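Local coordinates for protein putative rhamnosidase (Streptomyces avermitilis, PDB 3W5M) that hydrolyses terminal non-reducing alpha-L-rhamnose residues from flavonoid glycosides and gum arabic, and binds L-rhamnose through a calcium-dependent carbohydrate-binding module, at residues I141-A152 against A226-W236; T761-A772 against Y785-F796. All coordinates share one frame; numbering follows the deposited sequence.

Contact 1 of 2, residues I141-A152 against A226-W236; sequences IWFPEGEPANSA and ASNASVGPAGW. With CA (calcium ion), chain B.
The loop joining strands 218-227 and 235-244 supplies two ligands to the calcium of the carbohydrate-binding module CBM67, and segment 141-152 runs alongside that loop, Trp142 lying against Ala234 and Ala152 pairing with Gly232. Calcium takes Asn228 OD1 at 2.3 Å and Pro233 O at 2.5 Å, besides three waters; Asp179 and Asn180 complete its shell. The amide nitrogen of Asn228 is put to work as well: ND2 donates to Gly232 O (3.0 Å), and Pro153 O is a further partner. Ala152 N reaches the same Gly232 O at 2.7 Å from the opposite face of the carbonyl plane, so two donors grip one oxygen next to a calcium ligand. The return bond, Gly232 N to Ala152 O, is nearly straight at 166°, and Ala234 N is held by Pro148 O. Both residues flanking Pro233 are thus tied to segment 141-152. Farther along, CG of Trp142 stands anti to the backbone N (chi1 -163°), which lays the indole across the 226-236 loop with Ala234 CB squarely over its six-membered ring, 3.5 Å from the centroid; NE1 donates to Glu145 OE2. Ile141 and Trp236 form an antiparallel hydrogen-bonded pair, with Ile141 CG1 above the five-membered ring of Trp236 and Ile141 CD1 3.5 Å from Trp236 CZ2. Backbone pairing thus borders the calcium site of the CBM67 beta-sandwich, whose metal is needed for L-rhamnose binding.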
loop_
_atom_site.group_PDB
_atom_site.type_symbol
_atom_site.label_atom_id
_atom_site.label_comp_id
_atom_site.label_asym_id
_atom_site.label_seq_id
_atom_site.Cartn_x
_atom_site.Cartn_y
_atom_site.Cartn_z
ATOM N N ILE A 141 30.516 -14.650 26.151
ATOM C CA ILE A 141 31.186 -14.811 27.436
ATOM C C ILE A 141 30.243 -14.587 28.606
ATOM O O ILE A 141 29.181 -13.951 28.470
ATOM C CB ILE A 141 32.459 -13.918 27.579
ATOM C CG1 ILE A 141 32.134 -12.427 27.501
ATOM C CG2 ILE A 141 33.462 -14.282 26.527
ATOM C CD1 ILE A 141 33.278 -11.565 28.009
ATOM N N TRP A 142 30.623 -15.142 29.765
ATOM C CA TRP A 142 29.905 -14.912 31.007
ATOM C C TRP A 142 30.883 -15.007 32.147
ATOM O O TRP A 142 32.069 -15.232 31.933
ATOM C CB TRP A 142 28.767 -15.963 31.153
ATOM C CG TRP A 142 27.748 -15.605 32.137
ATOM C CD1 TRP A 142 27.478 -16.262 33.319
ATOM C CD2 TRP A 142 26.804 -14.526 32.055
ATOM N NE1 TRP A 142 26.435 -15.651 33.965
ATOM C CE2 TRP A 142 26.002 -14.584 33.227
ATOM C CE3 TRP A 142 26.565 -13.508 31.117
ATOM C CZ2 TRP A 142 24.980 -13.647 33.497
ATOM C CZ3 TRP A 142 25.532 -12.581 31.383
ATOM C CH2 TRP A 142 24.759 -12.669 32.568
ATOM N N PHE A 143 30.389 -14.823 33.363
ATOM C CA PHE A 143 31.174 -15.137 34.549
ATOM C C PHE A 143 31.457 -16.661 34.602
ATOM O O PHE A 143 30.602 -17.464 34.162
ATOM C CB PHE A 143 30.445 -14.652 35.808
ATOM C CG PHE A 143 31.230 -14.904 37.069
ATOM C CD1 PHE A 143 32.215 -14.006 37.477
ATOM C CD2 PHE A 143 31.062 -16.094 37.787
ATOM C CE1 PHE A 143 32.964 -14.252 38.615
ATOM C CE2 PHE A 143 31.836 -16.357 38.913
ATOM C CZ PHE A 143 32.781 -15.433 39.334
ATOM N N PRO A 144 32.651 -17.065 35.097
ATOM C CA PRO A 144 32.972 -18.496 35.147
ATOM C C PRO A 144 32.187 -19.200 36.242
ATOM O O PRO A 144 32.717 -19.454 37.331
ATOM C CB PRO A 144 34.482 -18.517 35.450
ATOM C CG PRO A 144 34.742 -17.202 36.140
ATOM C CD PRO A 144 33.843 -16.237 35.398
ATOM N N GLU A 145 30.924 -19.477 35.951
ATOM C CA GLU A 145 30.061 -20.279 36.834
ATOM C C GLU A 145 29.382 -21.349 35.962
ATOM O O GLU A 145 28.685 -21.026 35.000
ATOM C CB GLU A 145 29.031 -19.401 37.559
ATOM C CG GLU A 145 28.257 -18.456 36.654
ATOM C CD GLU A 145 27.455 -17.389 37.403
ATOM O OE1 GLU A 145 27.337 -17.449 38.648
ATOM O OE2 GLU A 145 26.926 -16.478 36.739
ATOM N N GLY A 146 29.636 -22.616 36.273
ATOM C CA GLY A 146 29.084 -23.737 35.507
ATOM C C GLY A 146 29.254 -23.667 33.986
ATOM O O GLY A 146 30.353 -23.428 33.455
ATOM N N GLU A 147 28.144 -23.901 33.301
ATOM C CA GLU A 147 28.092 -24.016 31.854
ATOM C C GLU A 147 27.042 -23.005 31.371
ATOM O O GLU A 147 25.864 -23.340 31.191
ATOM C CB GLU A 147 27.693 -25.452 31.509
ATOM C CG GLU A 147 27.870 -25.840 30.061
ATOM C CD GLU A 147 29.300 -26.250 29.743
ATOM O OE1 GLU A 147 30.214 -25.411 29.940
ATOM O OE2 GLU A 147 29.506 -27.404 29.279
ATOM N N PRO A 148 27.451 -21.739 31.222
ATOM C CA PRO A 148 26.450 -20.691 31.018
ATOM C C PRO A 148 25.599 -20.813 29.751
ATOM O O PRO A 148 24.443 -20.362 29.748
ATOM C CB PRO A 148 27.292 -19.392 31.017
ATOM C CG PRO A 148 28.572 -19.776 31.702
ATOM C CD PRO A 148 28.821 -21.191 31.281
ATOM N N ALA A 149 26.138 -21.424 28.706
ATOM C CA ALA A 149 25.387 -21.631 27.474
ATOM C C ALA A 149 24.200 -22.581 27.716
ATOM O O ALA A 149 23.178 -22.487 27.044
ATOM C CB ALA A 149 26.298 -22.152 26.372
ATOM N N ASN A 150 24.333 -23.438 28.721
ATOM C CA ASN A 150 23.253 -24.335 29.139
ATOM C C ASN A 150 22.372 -23.688 30.210
ATOM O O ASN A 150 21.151 -23.593 30.044
ATOM C CB ASN A 150 23.838 -25.680 29.615
ATOM C CG ASN A 150 22.761 -26.692 29.983
ATOM O OD1 ASN A 150 22.564 -26.996 31.153
ATOM N ND2 ASN A 150 22.045 -27.202 28.979
ATOM N N SER A 151 22.984 -23.225 31.302
ATOM C CA SER A 151 22.227 -22.669 32.418
ATOM C C SER A 151 23.103 -21.759 33.287
ATOM O O SER A 151 24.210 -22.126 33.644
ATOM C CB SER A 151 21.654 -23.807 33.288
ATOM O OG SER A 151 20.694 -23.280 34.178
ATOM N N ALA A 152 22.597 -20.581 33.606
ATOM C CA ALA A 152 23.241 -19.678 34.544
ATOM C C ALA A 152 22.142 -19.106 35.427
ATOM O O ALA A 152 20.968 -19.118 35.021
ATOM C CB ALA A 152 23.969 -18.571 33.783
ATOM N N ALA A 226 25.903 -7.200 32.459
ATOM C CA ALA A 226 24.972 -8.003 31.688
ATOM C C ALA A 226 24.136 -8.778 32.680
ATOM O O ALA A 226 24.645 -9.214 33.719
ATOM C CB ALA A 226 25.717 -8.951 30.759
ATOM N N SER A 227 22.856 -8.963 32.352
ATOM C CA SER A 227 21.933 -9.636 33.262
ATOM C C SER A 227 21.222 -10.780 32.567
ATOM O O SER A 227 20.823 -10.670 31.399
ATOM C CB SER A 227 20.914 -8.651 33.837
ATOM O OG SER A 227 21.599 -7.623 34.546
ATOM N N ASN A 228 21.059 -11.880 33.291
ATOM C CA ASN A 228 20.279 -13.010 32.783
ATOM C C ASN A 228 18.909 -12.919 33.435
ATOM O O ASN A 228 18.822 -12.772 34.660
ATOM C CB ASN A 228 20.983 -14.311 33.157
ATOM C CG ASN A 228 20.300 -15.561 32.589
ATOM O OD1 ASN A 228 19.541 -15.503 31.629
ATOM N ND2 ASN A 228 20.599 -16.707 33.193
ATOM N N ALA A 229 17.852 -12.993 32.624
ATOM C CA ALA A 229 16.476 -12.695 33.081
ATOM C C ALA A 229 15.819 -13.814 33.882
ATOM O O ALA A 229 14.911 -13.579 34.699
ATOM C CB ALA A 229 15.608 -12.325 31.894
ATOM N N SER A 230 16.260 -15.038 33.649
ATOM C CA SER A 230 15.736 -16.179 34.367
ATOM C C SER A 230 16.770 -17.291 34.309
ATOM O O SER A 230 17.704 -17.235 33.505
ATOM C CB SER A 230 14.430 -16.644 33.719
ATOM O OG SER A 230 14.690 -17.024 32.387
ATOM N N VAL A 231 16.604 -18.307 35.145
ATOM C CA VAL A 231 17.521 -19.434 35.138
ATOM C C VAL A 231 17.481 -20.113 33.770
ATOM O O VAL A 231 16.413 -20.512 33.285
ATOM C CB VAL A 231 17.196 -20.435 36.273
ATOM C CG1 VAL A 231 18.066 -21.681 36.170
ATOM C CG2 VAL A 231 17.401 -19.779 37.625
ATOM N N GLY A 232 18.657 -20.244 33.160
ATOM C CA GLY A 232 18.799 -20.713 31.800
ATOM C C GLY A 232 20.005 -20.029 31.180
ATOM O O GLY A 232 20.784 -19.411 31.909
ATOM N N PRO A 233 20.167 -20.143 29.853
ATOM C CA PRO A 233 21.372 -19.657 29.134
ATOM C C PRO A 233 21.673 -18.172 29.324
ATOM O O PRO A 233 20.761 -17.359 29.395
ATOM C CB PRO A 233 21.069 -19.967 27.672
ATOM C CG PRO A 233 20.081 -21.096 27.713
ATOM C CD PRO A 233 19.252 -20.882 28.956
ATOM N N ALA A 234 22.951 -17.845 29.444
ATOM C CA ALA A 234 23.370 -16.455 29.552
ATOM C C ALA A 234 24.674 -16.323 28.841
ATOM O O ALA A 234 25.458 -17.279 28.737
ATOM C CB ALA A 234 23.536 -16.020 31.006
ATOM N N GLY A 235 24.905 -15.121 28.334
ATOM C CA GLY A 235 26.161 -14.809 27.696
ATOM C C GLY A 235 26.035 -13.481 26.969
ATOM O O GLY A 235 24.927 -13.055 26.622
ATOM N N TRP A 236 27.167 -12.852 26.677
ATOM C CA TRP A 236 27.109 -11.605 25.886
ATOM C C TRP A 236 28.310 -11.643 24.951
ATOM O O TRP A 236 29.282 -12.367 25.204
ATOM C CB TRP A 236 27.040 -10.332 26.778
ATOM C CG TRP A 236 28.301 -10.027 27.511
ATOM C CD1 TRP A 236 28.695 -10.527 28.726
ATOM C CD2 TRP A 236 29.372 -9.177 27.066
ATOM N NE1 TRP A 236 29.940 -10.038 29.057
ATOM C CE2 TRP A 236 30.370 -9.194 28.071
ATOM C CE3 TRP A 236 29.561 -8.380 25.933
ATOM C CZ2 TRP A 236 31.562 -8.459 27.973
ATOM C CZ3 TRP A 236 30.757 -7.639 25.833
ATOM C CH2 TRP A 236 31.737 -7.698 26.843
HETATM CA CA CA B . 18.727 -15.980 29.495
HETATM O O HOH W 1 17.579 -17.711 30.727
HETATM O O HOH W 2 16.294 -15.986 28.601
HETATM O O HOH W 3 18.131 -17.557 27.481
#

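Contact 2 of 2, residues T761-A772 against Y785-F796; sequences TAYFAHSADLAA and YTDLFTRIRKAF
Two successive helices of the catalytic (alpha/alpha)6-barrel domain, 756-777 and 783-800, pack here as an antiparallel pair, their short segments crossing at -156° with the axes only 7.9 Å apart. Small residues allow that closeness. Ala768 is a knob in the hole formed by Tyr785, Leu788, Phe789 and Ile792, its CB 3.8 Å from Leu788 CD2; Ile792 answers as a knob among Thr761, Phe764, Ala765 and Ala768. With CG1 anti to its carbonyl carbon and the chain extended beyond it, Ile792 lays CD1 onto the middle of the Phe764 ring, 3.4 Å from the centroid and almost on its normal, while its other branch, CG2, meets Ala765 CB at 3.5 Å. Toward the far end Tyr785 offers a ring face to Ala771 CB, and its hydroxyl is hydrogen-bonded to His724 ND1. Phe789 runs alongside Asp769, whose CB stands 3.8 Å from the ring centroid, over the face, and whose carboxylate is stacked 22° from the ring plane. Phe789 CD1 also comes obliquely to 3.2 Å from Ala765 O. The carboxylate is paired with Arg773, and the guanidinium of Arg793 lies with one face over Phe789 CE2. Replacing Phe789 with an alanine would probably open a gap beside Ala765 and Asp769 and leave the Arg793 guanidinium without its ring neighbour. At the opposite end Thr761 CG2 lies 3.8 Å from Phe796 CD2, at the ring edge. No hydrogen bond links the segments: they are held by knobs-into-holes packing of neighbouring antiparallel helices, as in an (alpha/alpha)6-barrel.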
loop_
_atom_site.group_PDB
_atom_site.type_symbol
_atom_site.label_atom_id
_atom_site.label_comp_id
_atom_site.label_asym_id
_atom_site.label_seq_id
_atom_site.Cartn_x
_atom_site.Cartn_y
_atom_site.Cartn_z
ATOM N N THR A 761 -20.517 -20.146 6.486
ATOM C CA THR A 761 -21.396 -20.795 5.533
ATOM C C THR A 761 -22.035 -19.739 4.591
ATOM O O THR A 761 -22.180 -20.011 3.414
ATOM C CB THR A 761 -22.447 -21.699 6.227
ATOM O OG1 THR A 761 -21.777 -22.618 7.105
ATOM C CG2 THR A 761 -23.164 -22.522 5.177
ATOM N N ALA A 762 -22.344 -18.537 5.089
ATOM C CA ALA A 762 -22.900 -17.466 4.255
ATOM C C ALA A 762 -21.904 -17.064 3.151
ATOM O O ALA A 762 -22.253 -16.966 1.958
ATOM C CB ALA A 762 -23.280 -16.270 5.107
ATOM N N TYR A 763 -20.642 -16.910 3.537
ATOM C CA TYR A 763 -19.607 -16.561 2.549
ATOM C C TYR A 763 -19.332 -17.643 1.495
ATOM O O TYR A 763 -19.094 -17.326 0.314
ATOM C CB TYR A 763 -18.328 -16.041 3.236
ATOM C CG TYR A 763 -18.236 -14.536 3.139
ATOM C CD1 TYR A 763 -17.818 -13.940 1.945
ATOM C CD2 TYR A 763 -18.585 -13.698 4.204
ATOM C CE1 TYR A 763 -17.758 -12.570 1.807
ATOM C CE2 TYR A 763 -18.519 -12.310 4.076
ATOM C CZ TYR A 763 -18.074 -11.750 2.873
ATOM O OH TYR A 763 -17.993 -10.373 2.674
ATOM N N PHE A 764 -19.420 -18.913 1.900
ATOM C CA PHE A 764 -19.289 -20.047 1.000
ATOM C C PHE A 764 -20.363 -19.994 -0.105
ATOM O O PHE A 764 -20.052 -20.074 -1.302
ATOM C CB PHE A 764 -19.341 -21.354 1.842
ATOM C CG PHE A 764 -19.233 -22.653 1.060
ATOM C CD1 PHE A 764 -18.616 -22.735 -0.191
ATOM C CD2 PHE A 764 -19.720 -23.832 1.618
ATOM C CE1 PHE A 764 -18.512 -23.940 -0.861
ATOM C CE2 PHE A 764 -19.605 -25.046 0.947
ATOM C CZ PHE A 764 -19.001 -25.105 -0.295
ATOM N N ALA A 765 -21.626 -19.859 0.307
ATOM C CA ALA A 765 -22.748 -19.695 -0.617
ATOM C C ALA A 765 -22.554 -18.512 -1.543
ATOM O O ALA A 765 -22.767 -18.641 -2.750
ATOM C CB ALA A 765 -24.056 -19.519 0.149
ATOM N N HIS A 766 -22.173 -17.365 -0.976
ATOM C CA HIS A 766 -22.020 -16.138 -1.756
ATOM C C HIS A 766 -20.936 -16.300 -2.832
ATOM O O HIS A 766 -21.098 -15.809 -3.971
ATOM C CB HIS A 766 -21.662 -14.955 -0.850
ATOM C CG HIS A 766 -21.665 -13.626 -1.548
ATOM N ND1 HIS A 766 -22.775 -13.116 -2.185
ATOM C CD2 HIS A 766 -20.690 -12.694 -1.688
ATOM C CE1 HIS A 766 -22.490 -11.926 -2.685
ATOM N NE2 HIS A 766 -21.229 -11.648 -2.402
ATOM N N SER A 767 -19.831 -16.947 -2.453
ATOM C CA SER A 767 -18.784 -17.264 -3.424
ATOM C C SER A 767 -19.287 -18.180 -4.556
ATOM O O SER A 767 -18.945 -17.966 -5.717
ATOM C CB SER A 767 -17.554 -17.850 -2.749
ATOM O OG SER A 767 -16.860 -16.811 -2.107
ATOM N N ALA A 768 -20.104 -19.181 -4.223
ATOM C CA ALA A 768 -20.717 -20.030 -5.249
ATOM C C ALA A 768 -21.635 -19.230 -6.184
ATOM O O ALA A 768 -21.654 -19.464 -7.400
ATOM C CB ALA A 768 -21.493 -21.185 -4.601
ATOM N N ASP A 769 -22.394 -18.303 -5.602
ATOM C CA ASP A 769 -23.323 -17.417 -6.312
ATOM C C ASP A 769 -22.527 -16.558 -7.291
ATOM O O ASP A 769 -22.857 -16.461 -8.480
ATOM C CB ASP A 769 -24.044 -16.530 -5.294
ATOM C CG ASP A 769 -25.065 -15.580 -5.911
ATOM O OD1 ASP A 769 -25.244 -15.513 -7.148
ATOM O OD2 ASP A 769 -25.725 -14.872 -5.130
ATOM N N LEU A 770 -21.472 -15.923 -6.786
ATOM C CA LEU A 770 -20.686 -15.071 -7.657
ATOM C C LEU A 770 -20.012 -15.854 -8.763
ATOM O O LEU A 770 -19.929 -15.369 -9.907
ATOM C CB LEU A 770 -19.659 -14.269 -6.862
ATOM C CG LEU A 770 -20.190 -13.172 -5.951
ATOM C CD1 LEU A 770 -18.993 -12.388 -5.395
ATOM C CD2 LEU A 770 -21.216 -12.260 -6.615
ATOM N N ALA A 771 -19.517 -17.052 -8.450
ATOM C CA ALA A 771 -18.888 -17.856 -9.486
ATOM C C ALA A 771 -19.890 -18.167 -10.620
ATOM O O ALA A 771 -19.514 -18.162 -11.793
ATOM C CB ALA A 771 -18.285 -19.127 -8.912
ATOM N N ALA A 772 -21.163 -18.407 -10.275
ATOM C CA ALA A 772 -22.183 -18.646 -11.313
ATOM C C ALA A 772 -22.406 -17.398 -12.163
ATOM O O ALA A 772 -22.577 -17.491 -13.383
ATOM C CB ALA A 772 -23.508 -19.119 -10.701
ATOM N N TYR A 785 -22.103 -24.311 -10.761
ATOM C CA TYR A 785 -22.048 -23.306 -9.706
ATOM C C TYR A 785 -23.419 -22.911 -9.179
ATOM O O TYR A 785 -23.593 -22.674 -7.982
ATOM C CB TYR A 785 -21.346 -22.049 -10.216
ATOM C CG TYR A 785 -19.944 -22.279 -10.716
ATOM C CD1 TYR A 785 -19.013 -22.983 -9.949
ATOM C CD2 TYR A 785 -19.529 -21.755 -11.946
ATOM C CE1 TYR A 785 -17.709 -23.184 -10.392
ATOM C CE2 TYR A 785 -18.224 -21.942 -12.400
ATOM C CZ TYR A 785 -17.318 -22.655 -11.618
ATOM O OH TYR A 785 -16.026 -22.845 -12.068
ATOM N N THR A 786 -24.391 -22.811 -10.075
ATOM C CA THR A 786 -25.730 -22.459 -9.657
ATOM C C THR A 786 -26.286 -23.556 -8.748
ATOM O O THR A 786 -26.946 -23.264 -7.739
ATOM C CB THR A 786 -26.654 -22.232 -10.866
ATOM O OG1 THR A 786 -26.181 -21.090 -11.588
ATOM C CG2 THR A 786 -28.067 -21.937 -10.409
ATOM N N ASP A 787 -26.015 -24.797 -9.126
ATOM C CA ASP A 787 -26.444 -25.961 -8.356
ATOM C C ASP A 787 -25.767 -25.990 -6.983
ATOM O O ASP A 787 -26.420 -26.264 -5.961
ATOM C CB ASP A 787 -26.142 -27.250 -9.132
ATOM C CG ASP A 787 -26.275 -28.508 -8.264
ATOM O OD1 ASP A 787 -27.376 -28.756 -7.727
ATOM O OD2 ASP A 787 -25.270 -29.238 -8.107
ATOM N N LEU A 788 -24.465 -25.693 -6.959
ATOM C CA LEU A 788 -23.730 -25.584 -5.688
ATOM C C LEU A 788 -24.331 -24.535 -4.786
ATOM O O LEU A 788 -24.527 -24.802 -3.609
ATOM C CB LEU A 788 -22.246 -25.281 -5.918
ATOM C CG LEU A 788 -21.432 -25.070 -4.633
ATOM C CD1 LEU A 788 -21.433 -26.308 -3.732
ATOM C CD2 LEU A 788 -20.002 -24.675 -4.978
ATOM N N PHE A 789 -24.586 -23.335 -5.327
ATOM C CA PHE A 789 -25.232 -22.240 -4.599
ATOM C C PHE A 789 -26.576 -22.654 -4.013
ATOM O O PHE A 789 -26.809 -22.455 -2.815
ATOM C CB PHE A 789 -25.414 -20.993 -5.477
ATOM C CG PHE A 789 -26.180 -19.880 -4.811
ATOM C CD1 PHE A 789 -25.807 -19.406 -3.555
ATOM C CD2 PHE A 789 -27.269 -19.297 -5.444
ATOM C CE1 PHE A 789 -26.502 -18.370 -2.949
ATOM C CE2 PHE A 789 -27.975 -18.259 -4.844
ATOM C CZ PHE A 789 -27.597 -17.797 -3.584
ATOM N N THR A 790 -27.436 -23.230 -4.860
ATOM C CA THR A 790 -28.752 -23.784 -4.430
ATOM C C THR A 790 -28.607 -24.724 -3.215
ATOM O O THR A 790 -29.362 -24.626 -2.244
ATOM C CB THR A 790 -29.404 -24.582 -5.578
ATOM O OG1 THR A 790 -29.533 -23.734 -6.721
ATOM C CG2 THR A 790 -30.800 -25.083 -5.174
ATOM N N ARG A 791 -27.634 -25.630 -3.284
ATOM C CA ARG A 791 -27.442 -26.622 -2.215
ATOM C C ARG A 791 -26.924 -26.025 -0.913
ATOM O O ARG A 791 -27.366 -26.421 0.164
ATOM C CB ARG A 791 -26.595 -27.786 -2.683
ATOM C CG ARG A 791 -27.324 -28.643 -3.696
ATOM C CD ARG A 791 -26.538 -29.887 -4.039
ATOM N NE ARG A 791 -25.390 -29.586 -4.880
ATOM C CZ ARG A 791 -24.125 -29.641 -4.476
ATOM N NH1 ARG A 791 -23.828 -29.974 -3.224
ATOM N NH2 ARG A 791 -23.152 -29.354 -5.325
ATOM N N ILE A 792 -26.029 -25.036 -1.004
ATOM C CA ILE A 792 -25.565 -24.343 0.186
ATOM C C ILE A 792 -26.636 -23.486 0.816
ATOM O O ILE A 792 -26.763 -23.461 2.049
ATOM C CB ILE A 792 -24.339 -23.450 -0.081
ATOM C CG1 ILE A 792 -23.216 -24.271 -0.694
ATOM C CG2 ILE A 792 -23.836 -22.872 1.251
ATOM C CD1 ILE A 792 -22.097 -23.403 -1.268
ATOM N N ARG A 793 -27.384 -22.750 -0.012
ATOM C CA ARG A 793 -28.470 -21.933 0.504
ATOM C C ARG A 793 -29.479 -22.803 1.275
ATOM O O ARG A 793 -29.988 -22.368 2.296
ATOM C CB ARG A 793 -29.184 -21.150 -0.597
ATOM C CG ARG A 793 -30.335 -20.309 -0.083
ATOM C CD ARG A 793 -30.758 -19.209 -1.023
ATOM N NE ARG A 793 -30.994 -19.690 -2.375
ATOM C CZ ARG A 793 -31.142 -18.895 -3.433
ATOM N NH1 ARG A 793 -31.073 -17.557 -3.299
ATOM N NH2 ARG A 793 -31.353 -19.439 -4.630
ATOM N N LYS A 794 -29.761 -23.997 0.772
ATOM C CA LYS A 794 -30.735 -24.875 1.448
ATOM C C LYS A 794 -30.191 -25.369 2.790
ATOM O O LYS A 794 -30.878 -25.303 3.808
ATOM C CB LYS A 794 -31.147 -26.071 0.605
ATOM C CG LYS A 794 -32.515 -26.568 1.039
ATOM C CD LYS A 794 -32.655 -28.079 1.044
ATOM C CE LYS A 794 -34.047 -28.463 1.553
ATOM N NZ LYS A 794 -34.332 -29.924 1.449
ATOM N N ALA A 795 -28.949 -25.845 2.775
ATOM C CA ALA A 795 -28.263 -26.256 3.990
ATOM C C ALA A 795 -28.171 -25.072 4.949
ATOM O O ALA A 795 -28.443 -25.222 6.152
ATOM C CB ALA A 795 -26.892 -26.844 3.666
ATOM N N PHE A 796 -27.861 -23.881 4.428
ATOM C CA PHE A 796 -27.809 -22.699 5.266
ATOM C C PHE A 796 -29.142 -22.384 5.956
ATOM O O PHE A 796 -29.167 -22.077 7.162
ATOM C CB PHE A 796 -27.350 -21.466 4.469
ATOM C CG PHE A 796 -27.170 -20.246 5.306
ATOM C CD1 PHE A 796 -28.262 -19.463 5.661
ATOM C CD2 PHE A 796 -25.887 -19.872 5.755
ATOM C CE1 PHE A 796 -28.102 -18.342 6.454
ATOM C CE2 PHE A 796 -25.727 -18.752 6.543
ATOM C CZ PHE A 796 -26.825 -17.984 6.889
#

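Overall arrangement
Contacts 1 and 2 illustrate how a multidomain glycosidase separates sugar binding from catalysis. They follow one another along the chain, with centres 60 Å apart and nearest atoms about 44 Å apart, and they do not touch. The 141-152/226-236 contact borders the calcium site of CBM67, where Asp179 and Asn180 bind both the metal and L-rhamnose. The 761-772/785-796 contact belongs instead to the catalytic barrel: the side chain of Ala762 lies about 12 Å from that of Trp695, which binds a separate rhamnose. Contact 1 joins its segments by backbone bonds and CH-pi packing beside a calcium bound by 226-236, contact 2 by apolar side chains fitted between helices.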